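Local coordinates for matrix protein VP40 (PDB 5B0V) that forms the matrix layer of Marburg virus, driving particle assembly and budding by working with host proteins of the multivesicular body pathway, at residues V209-N214 / N298-R303; P217-T222 / V306-N311; L240-I245 / D268-K273; F261-P266 / P285-Q290. One frame throughout, in Å; residues are numbered along the deposited sequence.

How the contacts relate
The four contacts lie in a region built around two three-stranded antiparallel sheets, and their centres are about 13 to 18 Å apart. Contacts 1 and 2 share one sheet, in which strand 205-210 runs between strands 218-219 and 304-309; a probable hydrogen bond from Ile218 N to Val209 O (2.9 Å) joins them directly. Contact 4 pairs two strands of the other sheet and packs against both: Phe289 CE2 lies 3.9 Å from Phe300 CE1, and Phe289 CD1 lies 3.6 Å from Ile218 CD1. Contact 3 is more peripheral, about 13 Å from contacts 2 and 4 between centres, and is tied to contact 2 by a probable hydrogen bond between Ser271 N and Thr222 O.

Contact 1 (V209-N214 / N298-R303); sequences VSIHPN and NGFNNR
The imidazole of His212 turns ND1 to the carbonyl oxygen of Gly299, which approaches the ring obliquely. The bond is weak: ND1 to O measures 3.1 Å, with an N-H...O angle of 132°. One face of this ring carries CD of the following Pro213, offset toward the rim, and Phe295 meets His212 edge-to-face. The Phe300 ring receives Ile211 obliquely, CG1 lying 3.9 Å from Phe300 CD1. Ile211 has CG1 anti to its backbone N (chi1 -158°), and its terminal CD1 goes on to the guanidinium of Arg303, 3.5 Å from NE. These two side chains run side by side in the same direction. Arg303 NE bonds weakly back to Phe300 O, while NH1 donates to the carbonyl of Leu246, so NE and NH1 are both taken up by backbone oxygens. Farther out, Asn302 crosses Pro213 at about a right angle, its ND2 3.6 Å from both CG and CD of the proline. The contact joins the end of strand 205-210 to the loop leading into strand 304-309, just beyond the backbone pairing of Ser210 with Gln304. Val251 of strand 251-253 packs on Ile211, Phe300 and Arg303, and Phe261 meets Phe300 edge-to-face from the facing sheet.

Contact 2 (P217-T222 / V306-N311); sequences PIVLPT and VLAYAN
Pro217 packs on Val306 and Ala308 through apolar contacts, and Val219 approaches Ala308 more loosely. The proline ring crosses the valine at about a right angle: Pro217 CB is 3.8 Å from Val306 CG2, and Pro217 CG reaches the same methyl at 4.0 Å. Pro217 CG also touches Ala308 CB at 3.9 Å, so the ring spans two alternate residues of strand 304-309 whose CB atoms both point toward 217-222. Val219 stands farther off, its CG2 lying 4.3 Å from Ala308 CB. A second kind of contact is methyl against backbone, with Val219 CG2 3.8 Å from Tyr309 O and 4.3 Å from Ala310 CA. No hydrogen bond joins the two segments, because strand 205-210 runs between them and takes the backbone bonds: Val306 pairs with Ala208 and Ala308 with His206, while Ile218 pairs with Val209. The side chains therefore meet over one face of the sheet, across its middle strand, where Ala208 touches both Pro217 and Ala308. With small aliphatic groups throughout and no polar anchor, this surface contact rests on shape and on the burial of hydrocarbon.

Contact 3 (L240-I245 / D268-K273); sequences LAISGI and DMFSVK
Met269, present as selenomethionine, lays its tip against Ile245 and the backbone of Ala241. Its CE lies 3.6 Å from Ile245 CG1 and 3.5 Å from Ala241 O, while SE is 3.8 Å from the same CG1 and 4.4 Å from Ala241 CB. The Met269 and Ile245 side chains slide past each other in opposite directions. Beside them, Ile242 crosses Phe270 at about a right angle and brings CG1 to 4.2 Å from CZ of the ring, an oblique approach. The Met269 chain stays extended at first, with SE anti to CA (chi2 172°), then bends at chi3 (-67°), which places CE beside Ala241 O. Met269 CG also lies over one face of the Phe270 ring, toward its rim.

On the helix side, Leu240 O takes Gly244 N at 3.2 Å and Ser243 OG at 3.0 Å from the same face of its plane, and Ile245 N bonds to Ile242 O. The loop is tied by backbone pairing of Met269 with Lys224 and Ser271 with Thr222, and Ser271 OG accepts from Lys273 N in an ST turn. Ile242 also rests on Pro207, Val209 and Val305. The whole is a helix-on-sheet packing, in which the end of helix 237-243 lies on strands of an antiparallel sheet and a connecting loop closes over its side.

Contact 4 (F261-P266 / P285-Q290); sequences FRISLP and PVVYFQ
Phe261 and Phe289 form a hydrogen-bonded antiparallel pair that satisfies both backbones: Phe261 N donates to Phe289 O (2.8 Å, N-H...O angle 174°), and Phe289 N returns to Phe261 O at 2.7 Å. Ile263 and Val287 repeat the pattern, Ile263 N reaching Val287 O at 2.9 Å and Val287 N reaching Ile263 O at 3.1 Å. Leu265 N continues the ladder past the strand end to Pro285 O (3.0 Å). Between the two pairs, Arg262 and Tyr288 are a non-hydrogen-bonded pair whose side chains supply a further polar link. They lie side by side, pointing the same way, with guanidinium and ring planes 83° apart; Arg262 CB packs over one face of the ring, and NH1 donates to Tyr288 OH at 3.1 Å. Each polar end has a second partner: Arg262 NH2 forms a salt bridge with Glu252, and Tyr288 OH is bonded to OD1 of Asp191. The Glu252 carboxylate probably offsets the arginine's charge.

On the other face, Phe289 has CG between its backbone N and carbonyl carbon (chi1 69°), and its ring takes Phe261 CB over one face, 3.7 Å from the centroid. The Phe261 and Phe289 rings themselves are slid apart and barely overlap. Strand 260-264 is central, with strand 251-253 along its other edge, where Arg262 pairs with Glu252. The face bearing Phe261, Ile263, Val287 and Phe289 turns inward, with Val287 and Phe289 meeting Ile218 of strand 218-219.

Contact 1 (V209-N214 / N298-R303)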
loop_
_atom_site.group_PDB
_atom_site.type_symbol
_atom_site.label_atom_id
_atom_site.label_comp_id
_atom_site.label_asym_id
_atom_site.label_seq_id
_atom_site.Cartn_x
_atom_site.Cartn_y
_atom_site.Cartn_z
ATOM N N VAL A 209 6.917 24.724 -20.315
ATOM C CA VAL A 209 5.916 25.780 -20.102
ATOM C C VAL A 209 5.582 25.870 -18.636
ATOM O O VAL A 209 5.197 24.888 -18.042
ATOM C CB VAL A 209 4.624 25.474 -20.909
ATOM C CG1 VAL A 209 3.350 25.942 -20.218
ATOM C CG2 VAL A 209 4.702 26.086 -22.295
ATOM N N SER A 210 5.778 27.038 -18.054
ATOM C CA SER A 210 5.325 27.292 -16.711
ATOM C C SER A 210 3.885 27.731 -16.830
ATOM O O SER A 210 3.632 28.844 -17.234
ATOM C CB SER A 210 6.187 28.356 -16.020
ATOM O OG SER A 210 5.592 28.744 -14.771
ATOM N N ILE A 211 2.947 26.864 -16.454
ATOM C CA ILE A 211 1.517 27.146 -16.559
ATOM C C ILE A 211 0.967 27.942 -15.369
ATOM O O ILE A 211 -0.046 28.621 -15.491
ATOM C CB ILE A 211 0.720 25.833 -16.749
ATOM C CG1 ILE A 211 -0.641 26.116 -17.380
ATOM C CG2 ILE A 211 0.586 25.036 -15.448
ATOM C CD1 ILE A 211 -0.581 26.335 -18.881
ATOM N N HIS A 212 1.658 27.909 -14.240
ATOM C CA HIS A 212 1.271 28.717 -13.090
ATOM C C HIS A 212 2.513 28.846 -12.255
ATOM O O HIS A 212 3.289 27.923 -12.172
ATOM C CB HIS A 212 0.159 28.016 -12.302
ATOM C CG HIS A 212 -0.333 28.741 -11.079
ATOM N ND1 HIS A 212 -1.271 29.752 -11.131
ATOM C CD2 HIS A 212 -0.085 28.535 -9.768
ATOM C CE1 HIS A 212 -1.534 30.177 -9.910
ATOM N NE2 HIS A 212 -0.831 29.447 -9.065
ATOM N N PRO A 213 2.727 30.017 -11.645
ATOM C CA PRO A 213 4.009 30.205 -10.970
ATOM C C PRO A 213 4.259 29.228 -9.831
ATOM O O PRO A 213 5.416 28.972 -9.501
ATOM C CB PRO A 213 3.937 31.637 -10.445
ATOM C CG PRO A 213 2.525 32.078 -10.621
ATOM C CD PRO A 213 1.958 31.271 -11.729
ATOM N N ASN A 214 3.194 28.679 -9.260
ATOM C CA ASN A 214 3.316 27.750 -8.156
ATOM C C ASN A 214 3.199 26.264 -8.503
ATOM O O ASN A 214 3.021 25.440 -7.610
ATOM C CB ASN A 214 2.305 28.134 -7.079
ATOM C CG ASN A 214 2.567 29.505 -6.499
ATOM O OD1 ASN A 214 1.664 30.139 -5.929
ATOM N ND2 ASN A 214 3.813 29.963 -6.612
ATOM N N ASN A 298 -9.792 29.020 -14.609
ATOM C CA ASN A 298 -9.340 30.332 -15.009
ATOM C C ASN A 298 -7.955 30.692 -14.438
ATOM O O ASN A 298 -7.439 31.747 -14.761
ATOM C CB ASN A 298 -10.405 31.399 -14.682
ATOM C CG ASN A 298 -10.458 31.788 -13.210
ATOM O OD1 ASN A 298 -10.021 31.072 -12.312
ATOM N ND2 ASN A 298 -11.029 32.938 -12.965
ATOM N N GLY A 299 -7.345 29.807 -13.633
ATOM C CA GLY A 299 -6.048 30.096 -12.977
ATOM C C GLY A 299 -4.778 29.635 -13.692
ATOM O O GLY A 299 -3.716 29.569 -13.087
ATOM N N PHE A 300 -4.885 29.306 -14.977
ATOM C CA PHE A 300 -3.763 28.844 -15.776
ATOM C C PHE A 300 -3.383 29.870 -16.869
ATOM O O PHE A 300 -2.994 29.512 -17.992
ATOM C CB PHE A 300 -4.151 27.533 -16.437
ATOM C CG PHE A 300 -4.385 26.404 -15.477
ATOM C CD1 PHE A 300 -3.378 25.963 -14.629
ATOM C CD2 PHE A 300 -5.591 25.726 -15.464
ATOM C CE1 PHE A 300 -3.575 24.896 -13.759
ATOM C CE2 PHE A 300 -5.792 24.652 -14.612
ATOM C CZ PHE A 300 -4.782 24.241 -13.755
ATOM N N ASN A 301 -3.509 31.149 -16.567
ATOM C CA ASN A 301 -3.323 32.167 -17.607
ATOM C C ASN A 301 -1.992 32.889 -17.549
ATOM O O ASN A 301 -1.574 33.471 -18.536
ATOM C CB ASN A 301 -4.478 33.158 -17.559
ATOM C CG ASN A 301 -5.790 32.517 -17.962
ATOM O OD1 ASN A 301 -5.811 31.609 -18.797
ATOM N ND2 ASN A 301 -6.893 32.983 -17.377
ATOM N N ASN A 302 -1.360 32.852 -16.377
ATOM C CA ASN A 302 -0.057 33.439 -16.157
ATOM C C ASN A 302 1.024 32.437 -16.550
ATOM O O ASN A 302 1.639 31.755 -15.704
ATOM C CB ASN A 302 0.093 33.854 -14.702
ATOM C CG ASN A 302 1.459 34.458 -14.389
ATOM O OD1 ASN A 302 2.267 34.790 -15.281
ATOM N ND2 ASN A 302 1.728 34.604 -13.101
ATOM N N ARG A 303 1.268 32.389 -17.853
ATOM C CA ARG A 303 2.148 31.410 -18.454
ATOM C C ARG A 303 3.463 32.051 -18.822
ATOM O O ARG A 303 3.532 33.249 -19.084
ATOM C CB ARG A 303 1.514 30.872 -19.724
ATOM C CG ARG A 303 0.084 30.410 -19.546
ATOM C CD ARG A 303 -0.493 29.942 -20.855
ATOM N NE ARG A 303 -1.694 29.182 -20.561
ATOM C CZ ARG A 303 -2.680 28.972 -21.413
ATOM N NH1 ARG A 303 -2.626 29.420 -22.652
ATOM N NH2 ARG A 303 -3.720 28.259 -21.032
#

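Contact 2 (P217-T222 / V306-N311)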
loop_
_atom_site.group_PDB
_atom_site.type_symbol
_atom_site.label_atom_id
_atom_site.label_comp_id
_atom_site.label_asym_id
_atom_site.label_seq_id
_atom_site.Cartn_x
_atom_site.Cartn_y
_atom_site.Cartn_z
ATOM N N PRO A 217 7.286 23.624 -13.973
ATOM C CA PRO A 217 7.059 23.728 -15.402
ATOM C C PRO A 217 6.953 22.361 -16.081
ATOM O O PRO A 217 7.512 21.362 -15.617
ATOM C CB PRO A 217 8.269 24.512 -15.920
ATOM C CG PRO A 217 9.262 24.540 -14.811
ATOM C CD PRO A 217 8.709 23.789 -13.634
ATOM N N ILE A 218 6.204 22.356 -17.170
ATOM C CA ILE A 218 5.849 21.171 -17.901
ATOM C C ILE A 218 6.785 21.088 -19.083
ATOM O O ILE A 218 6.678 21.862 -20.008
ATOM C CB ILE A 218 4.423 21.291 -18.432
ATOM C CG1 ILE A 218 3.476 21.673 -17.273
ATOM C CG2 ILE A 218 4.018 20.008 -19.153
ATOM C CD1 ILE A 218 2.106 22.205 -17.642
ATOM N N VAL A 219 7.722 20.162 -19.040
ATOM C CA VAL A 219 8.603 19.932 -20.158
ATOM C C VAL A 219 7.796 19.419 -21.349
ATOM O O VAL A 219 6.904 18.590 -21.219
ATOM C CB VAL A 219 9.693 18.917 -19.814
ATOM C CG1 VAL A 219 10.545 18.605 -21.044
ATOM C CG2 VAL A 219 10.556 19.464 -18.690
ATOM N N LEU A 220 8.158 19.913 -22.517
ATOM C CA LEU A 220 7.430 19.662 -23.732
ATOM C C LEU A 220 8.188 18.758 -24.666
ATOM O O LEU A 220 9.425 18.698 -24.628
ATOM C CB LEU A 220 7.198 21.000 -24.422
ATOM C CG LEU A 220 6.356 22.034 -23.686
ATOM C CD1 LEU A 220 6.351 23.347 -24.451
ATOM C CD2 LEU A 220 4.937 21.535 -23.519
ATOM N N PRO A 221 7.459 18.091 -25.556
ATOM C CA PRO A 221 8.144 17.394 -26.613
ATOM C C PRO A 221 8.999 18.341 -27.463
ATOM O O PRO A 221 8.850 19.568 -27.423
ATOM C CB PRO A 221 7.012 16.841 -27.482
ATOM C CG PRO A 221 5.760 17.074 -26.742
ATOM C CD PRO A 221 6.027 18.221 -25.840
ATOM N N THR A 222 9.899 17.749 -28.221
ATOM C CA THR A 222 10.771 18.516 -29.053
ATOM C C THR A 222 9.960 19.266 -30.114
ATOM O O THR A 222 8.924 18.788 -30.584
ATOM C CB THR A 222 11.873 17.641 -29.693
ATOM O OG1 THR A 222 11.281 16.505 -30.339
ATOM C CG2 THR A 222 12.874 17.169 -28.609
ATOM N N VAL A 306 10.165 28.497 -20.285
ATOM C CA VAL A 306 11.445 28.346 -19.609
ATOM C C VAL A 306 12.157 27.084 -20.086
ATOM O O VAL A 306 11.611 26.290 -20.835
ATOM C CB VAL A 306 11.266 28.328 -18.071
ATOM C CG1 VAL A 306 10.722 29.667 -17.590
ATOM C CG2 VAL A 306 10.337 27.201 -17.618
ATOM N N LEU A 307 13.384 26.928 -19.619
ATOM C CA LEU A 307 14.142 25.708 -19.776
ATOM C C LEU A 307 14.142 25.023 -18.432
ATOM O O LEU A 307 14.476 25.630 -17.423
ATOM C CB LEU A 307 15.565 26.027 -20.177
ATOM C CG LEU A 307 15.766 26.651 -21.563
ATOM C CD1 LEU A 307 17.103 27.371 -21.668
ATOM C CD2 LEU A 307 15.654 25.589 -22.626
ATOM N N ALA A 308 13.697 23.773 -18.387
ATOM C CA ALA A 308 13.675 23.035 -17.136
ATOM C C ALA A 308 14.342 21.686 -17.305
ATOM O O ALA A 308 14.448 21.166 -18.421
ATOM C CB ALA A 308 12.257 22.860 -16.661
ATOM N N TYR A 309 14.808 21.135 -16.188
ATOM C CA TYR A 309 15.271 19.762 -16.150
ATOM C C TYR A 309 14.098 18.835 -16.315
ATOM O O TYR A 309 13.010 19.080 -15.785
ATOM C CB TYR A 309 15.922 19.438 -14.819
ATOM C CG TYR A 309 17.245 20.126 -14.589
ATOM C CD1 TYR A 309 18.379 19.758 -15.321
ATOM C CD2 TYR A 309 17.377 21.112 -13.615
ATOM C CE1 TYR A 309 19.587 20.359 -15.092
ATOM C CE2 TYR A 309 18.590 21.716 -13.380
ATOM C CZ TYR A 309 19.683 21.340 -14.124
ATOM O OH TYR A 309 20.881 21.967 -13.909
ATOM N N ALA A 310 14.315 17.753 -17.047
ATOM C CA ALA A 310 13.342 16.669 -17.102
ATOM C C ALA A 310 13.566 15.725 -15.936
ATOM O O ALA A 310 12.643 15.155 -15.399
ATOM C CB ALA A 310 13.466 15.946 -18.421
ATOM N N ASN A 311 14.814 15.572 -15.553
ATOM C CA ASN A 311 15.191 14.694 -14.472
ATOM C C ASN A 311 14.567 15.168 -13.183
ATOM O O ASN A 311 14.966 16.217 -12.685
ATOM C CB ASN A 311 16.722 14.666 -14.363
ATOM C CG ASN A 311 17.219 13.795 -13.239
ATOM O OD1 ASN A 311 16.571 13.664 -12.200
ATOM N ND2 ASN A 311 18.384 13.181 -13.440
#

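Contact 3 (L240-I245 / D268-K273)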
loop_
_atom_site.group_PDB
_atom_site.type_symbol
_atom_site.label_atom_id
_atom_site.label_comp_id
_atom_site.label_asym_id
_atom_site.label_seq_id
_atom_site.Cartn_x
_atom_site.Cartn_y
_atom_site.Cartn_z
ATOM N N LEU A 240 11.284 30.438 -28.936
ATOM C CA LEU A 240 10.496 31.466 -29.594
ATOM C C LEU A 240 9.244 30.889 -30.211
ATOM O O LEU A 240 8.228 31.552 -30.255
ATOM C CB LEU A 240 11.310 32.150 -30.680
ATOM C CG LEU A 240 12.111 33.340 -30.198
ATOM C CD1 LEU A 240 12.913 33.841 -31.372
ATOM C CD2 LEU A 240 11.193 34.410 -29.623
ATOM N N ALA A 241 9.337 29.671 -30.729
ATOM C CA ALA A 241 8.220 29.049 -31.408
ATOM C C ALA A 241 7.112 28.814 -30.409
ATOM O O ALA A 241 5.955 29.106 -30.684
ATOM C CB ALA A 241 8.655 27.740 -32.031
ATOM N N ILE A 242 7.493 28.311 -29.241
ATOM C CA ILE A 242 6.558 28.071 -28.143
ATOM C C ILE A 242 5.877 29.353 -27.645
ATOM O O ILE A 242 4.644 29.394 -27.513
ATOM C CB ILE A 242 7.247 27.394 -26.951
ATOM C CG1 ILE A 242 7.812 26.037 -27.365
ATOM C CG2 ILE A 242 6.269 27.164 -25.818
ATOM C CD1 ILE A 242 8.919 25.532 -26.457
ATOM N N SER A 243 6.649 30.404 -27.373
ATOM C CA SER A 243 6.019 31.625 -26.858
ATOM C C SER A 243 5.008 32.143 -27.869
ATOM O O SER A 243 3.971 32.685 -27.492
ATOM C CB SER A 243 7.042 32.690 -26.506
ATOM O OG SER A 243 7.859 32.952 -27.617
ATOM N N GLY A 244 5.286 31.902 -29.145
ATOM C CA GLY A 244 4.372 32.275 -30.220
ATOM C C GLY A 244 2.952 31.733 -30.143
ATOM O O GLY A 244 2.035 32.365 -30.663
ATOM N N ILE A 245 2.764 30.574 -29.500
ATOM C CA ILE A 245 1.440 29.986 -29.327
ATOM C C ILE A 245 1.133 29.702 -27.874
ATOM O O ILE A 245 0.163 29.008 -27.552
ATOM C CB ILE A 245 1.288 28.675 -30.120
ATOM C CG1 ILE A 245 2.426 27.684 -29.847
ATOM C CG2 ILE A 245 1.250 28.953 -31.606
ATOM C CD1 ILE A 245 2.381 27.007 -28.496
ATOM N N ASP A 268 1.584 20.211 -35.841
ATOM C CA ASP A 268 2.451 20.863 -36.788
ATOM C C ASP A 268 3.714 21.421 -36.144
ATOM O O ASP A 268 4.672 21.724 -36.858
ATOM C CB ASP A 268 1.701 21.970 -37.559
ATOM C CG ASP A 268 1.322 23.188 -36.681
ATOM O OD1 ASP A 268 1.666 23.223 -35.480
ATOM O OD2 ASP A 268 0.681 24.121 -37.225
HETATM N N MSE A 269 3.720 21.550 -34.815
HETATM C CA MSE A 269 4.873 22.069 -34.077
HETATM C C MSE A 269 5.665 21.099 -33.227
HETATM O O MSE A 269 6.869 21.248 -33.087
HETATM C CB MSE A 269 4.330 23.114 -33.141
HETATM C CG MSE A 269 5.478 23.835 -32.437
HETATM SE SE MSE A 269 5.006 25.413 -31.355
HETATM C CE MSE A 269 4.405 26.733 -32.687
ATOM N N PHE A 270 4.992 20.101 -32.649
ATOM C CA PHE A 270 5.594 19.180 -31.678
ATOM C C PHE A 270 5.582 17.742 -32.164
ATOM O O PHE A 270 4.563 17.226 -32.661
ATOM C CB PHE A 270 4.838 19.236 -30.375
ATOM C CG PHE A 270 4.940 20.555 -29.671
ATOM C CD1 PHE A 270 6.023 20.837 -28.864
ATOM C CD2 PHE A 270 3.942 21.497 -29.792
ATOM C CE1 PHE A 270 6.114 22.039 -28.205
ATOM C CE2 PHE A 270 4.031 22.713 -29.141
ATOM C CZ PHE A 270 5.115 22.977 -28.339
ATOM N N SER A 271 6.742 17.107 -32.036
ATOM C CA SER A 271 6.954 15.736 -32.465
ATOM C C SER A 271 6.947 14.830 -31.251
ATOM O O SER A 271 7.531 15.133 -30.217
ATOM C CB SER A 271 8.288 15.612 -33.194
ATOM O OG SER A 271 8.710 14.255 -33.231
ATOM N N VAL A 272 6.289 13.702 -31.414
ATOM C CA VAL A 272 6.148 12.702 -30.387
ATOM C C VAL A 272 7.167 11.569 -30.610
ATOM O O VAL A 272 7.227 10.653 -29.790
ATOM C CB VAL A 272 4.699 12.161 -30.382
ATOM C CG1 VAL A 272 3.733 13.281 -30.065
ATOM C CG2 VAL A 272 4.341 11.533 -31.732
ATOM N N LYS A 273 7.959 11.645 -31.695
ATOM C CA LYS A 273 9.070 10.709 -31.968
ATOM C C LYS A 273 9.866 10.349 -30.703
ATOM O O LYS A 273 10.097 9.166 -30.444
ATOM C CB LYS A 273 10.019 11.274 -33.050
#

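Contact 4 (F261-P266 / P285-Q290)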
loop_
_atom_site.group_PDB
_atom_site.type_symbol
_atom_site.label_atom_id
_atom_site.label_comp_id
_atom_site.label_asym_id
_atom_site.label_seq_id
_atom_site.Cartn_x
_atom_site.Cartn_y
_atom_site.Cartn_z
ATOM N N PHE A 261 -4.654 17.420 -15.030
ATOM C CA PHE A 261 -4.924 18.281 -16.165
ATOM C C PHE A 261 -4.056 17.906 -17.328
ATOM O O PHE A 261 -2.981 17.295 -17.156
ATOM C CB PHE A 261 -4.675 19.709 -15.758
ATOM C CG PHE A 261 -5.497 20.110 -14.579
ATOM C CD1 PHE A 261 -5.172 19.679 -13.296
ATOM C CD2 PHE A 261 -6.646 20.852 -14.758
ATOM C CE1 PHE A 261 -5.969 20.037 -12.217
ATOM C CE2 PHE A 261 -7.434 21.207 -13.691
ATOM C CZ PHE A 261 -7.100 20.800 -12.428
ATOM N N ARG A 262 -4.526 18.275 -18.511
ATOM C CA ARG A 262 -3.796 17.982 -19.737
ATOM C C ARG A 262 -3.809 19.149 -20.743
ATOM O O ARG A 262 -4.678 20.013 -20.691
ATOM C CB ARG A 262 -4.360 16.706 -20.339
ATOM C CG ARG A 262 -5.770 16.799 -20.808
ATOM C CD ARG A 262 -6.066 15.568 -21.636
ATOM N NE ARG A 262 -7.518 15.444 -21.773
ATOM C CZ ARG A 262 -8.264 14.376 -21.518
ATOM N NH1 ARG A 262 -7.736 13.231 -21.122
ATOM N NH2 ARG A 262 -9.567 14.454 -21.700
ATOM N N ILE A 263 -2.826 19.165 -21.642
ATOM C CA ILE A 263 -2.766 20.154 -22.726
ATOM C C ILE A 263 -2.499 19.450 -24.041
ATOM O O ILE A 263 -1.456 18.811 -24.233
ATOM C CB ILE A 263 -1.651 21.191 -22.531
ATOM C CG1 ILE A 263 -1.799 21.907 -21.211
ATOM C CG2 ILE A 263 -1.672 22.236 -23.643
ATOM C CD1 ILE A 263 -0.559 22.670 -20.802
ATOM N N SER A 264 -3.434 19.575 -24.967
ATOM C CA SER A 264 -3.181 19.059 -26.284
ATOM C C SER A 264 -2.368 20.133 -27.051
ATOM O O SER A 264 -2.619 21.358 -26.933
ATOM C CB SER A 264 -4.469 18.650 -26.961
ATOM O OG SER A 264 -5.006 19.762 -27.603
ATOM N N LEU A 265 -1.344 19.660 -27.765
ATOM C CA LEU A 265 -0.358 20.511 -28.416
ATOM C C LEU A 265 -0.520 20.391 -29.909
ATOM O O LEU A 265 -0.832 19.322 -30.399
ATOM C CB LEU A 265 1.052 20.086 -28.012
ATOM C CG LEU A 265 1.390 20.191 -26.521
ATOM C CD1 LEU A 265 2.677 19.479 -26.165
ATOM C CD2 LEU A 265 1.514 21.628 -26.106
ATOM N N PRO A 266 -0.296 21.485 -30.646
ATOM C CA PRO A 266 -0.377 21.419 -32.105
ATOM C C PRO A 266 0.652 20.433 -32.723
ATOM O O PRO A 266 1.823 20.450 -32.356
ATOM C CB PRO A 266 -0.109 22.865 -32.536
ATOM C CG PRO A 266 0.599 23.504 -31.398
ATOM C CD PRO A 266 0.127 22.818 -30.166
ATOM N N PRO A 285 0.273 14.902 -29.806
ATOM C CA PRO A 285 1.070 15.167 -28.637
ATOM C C PRO A 285 0.225 15.807 -27.525
ATOM O O PRO A 285 -0.505 16.767 -27.769
ATOM C CB PRO A 285 2.137 16.105 -29.183
ATOM C CG PRO A 285 1.491 16.812 -30.329
ATOM C CD PRO A 285 0.322 16.014 -30.777
ATOM N N VAL A 286 0.288 15.232 -26.324
ATOM C CA VAL A 286 -0.471 15.733 -25.194
ATOM C C VAL A 286 0.329 15.579 -23.902
ATOM O O VAL A 286 0.870 14.518 -23.660
ATOM C CB VAL A 286 -1.789 14.965 -25.052
ATOM C CG1 VAL A 286 -2.588 15.489 -23.851
ATOM C CG2 VAL A 286 -2.611 15.045 -26.334
ATOM N N VAL A 287 0.371 16.620 -23.066
ATOM C CA VAL A 287 1.022 16.521 -21.758
ATOM C C VAL A 287 0.068 16.596 -20.611
ATOM O O VAL A 287 -0.788 17.432 -20.557
ATOM C CB VAL A 287 2.042 17.609 -21.499
ATOM C CG1 VAL A 287 3.279 17.335 -22.298
ATOM C CG2 VAL A 287 1.489 18.962 -21.852
ATOM N N TYR A 288 0.260 15.703 -19.667
ATOM C CA TYR A 288 -0.538 15.679 -18.486
ATOM C C TYR A 288 0.259 16.311 -17.386
ATOM O O TYR A 288 1.468 16.257 -17.382
ATOM C CB TYR A 288 -0.905 14.236 -18.130
ATOM C CG TYR A 288 -1.947 13.689 -19.056
ATOM C CD1 TYR A 288 -1.599 13.168 -20.273
ATOM C CD2 TYR A 288 -3.268 13.725 -18.725
ATOM C CE1 TYR A 288 -2.541 12.669 -21.133
ATOM C CE2 TYR A 288 -4.224 13.236 -19.585
ATOM C CZ TYR A 288 -3.853 12.717 -20.794
ATOM O OH TYR A 288 -4.823 12.203 -21.628
ATOM N N PHE A 289 -0.425 16.928 -16.452
ATOM C CA PHE A 289 0.253 17.467 -15.301
ATOM C C PHE A 289 -0.719 17.457 -14.125
ATOM O O PHE A 289 -1.924 17.261 -14.285
ATOM C CB PHE A 289 0.816 18.882 -15.604
ATOM C CG PHE A 289 -0.234 19.956 -15.774
ATOM C CD1 PHE A 289 -0.832 20.176 -17.007
ATOM C CD2 PHE A 289 -0.596 20.754 -14.718
ATOM C CE1 PHE A 289 -1.786 21.166 -17.178
ATOM C CE2 PHE A 289 -1.543 21.737 -14.877
ATOM C CZ PHE A 289 -2.141 21.944 -16.100
ATOM N N GLN A 290 -0.175 17.648 -12.943
ATOM C CA GLN A 290 -0.960 17.561 -11.739
ATOM C C GLN A 290 -1.170 18.927 -11.145
ATOM O O GLN A 290 -0.230 19.725 -11.061
ATOM C CB GLN A 290 -0.226 16.745 -10.698
ATOM C CG GLN A 290 0.228 15.381 -11.138
ATOM C CD GLN A 290 0.602 14.584 -9.929
ATOM O OE1 GLN A 290 1.721 14.701 -9.427
ATOM N NE2 GLN A 290 -0.369 13.822 -9.392
#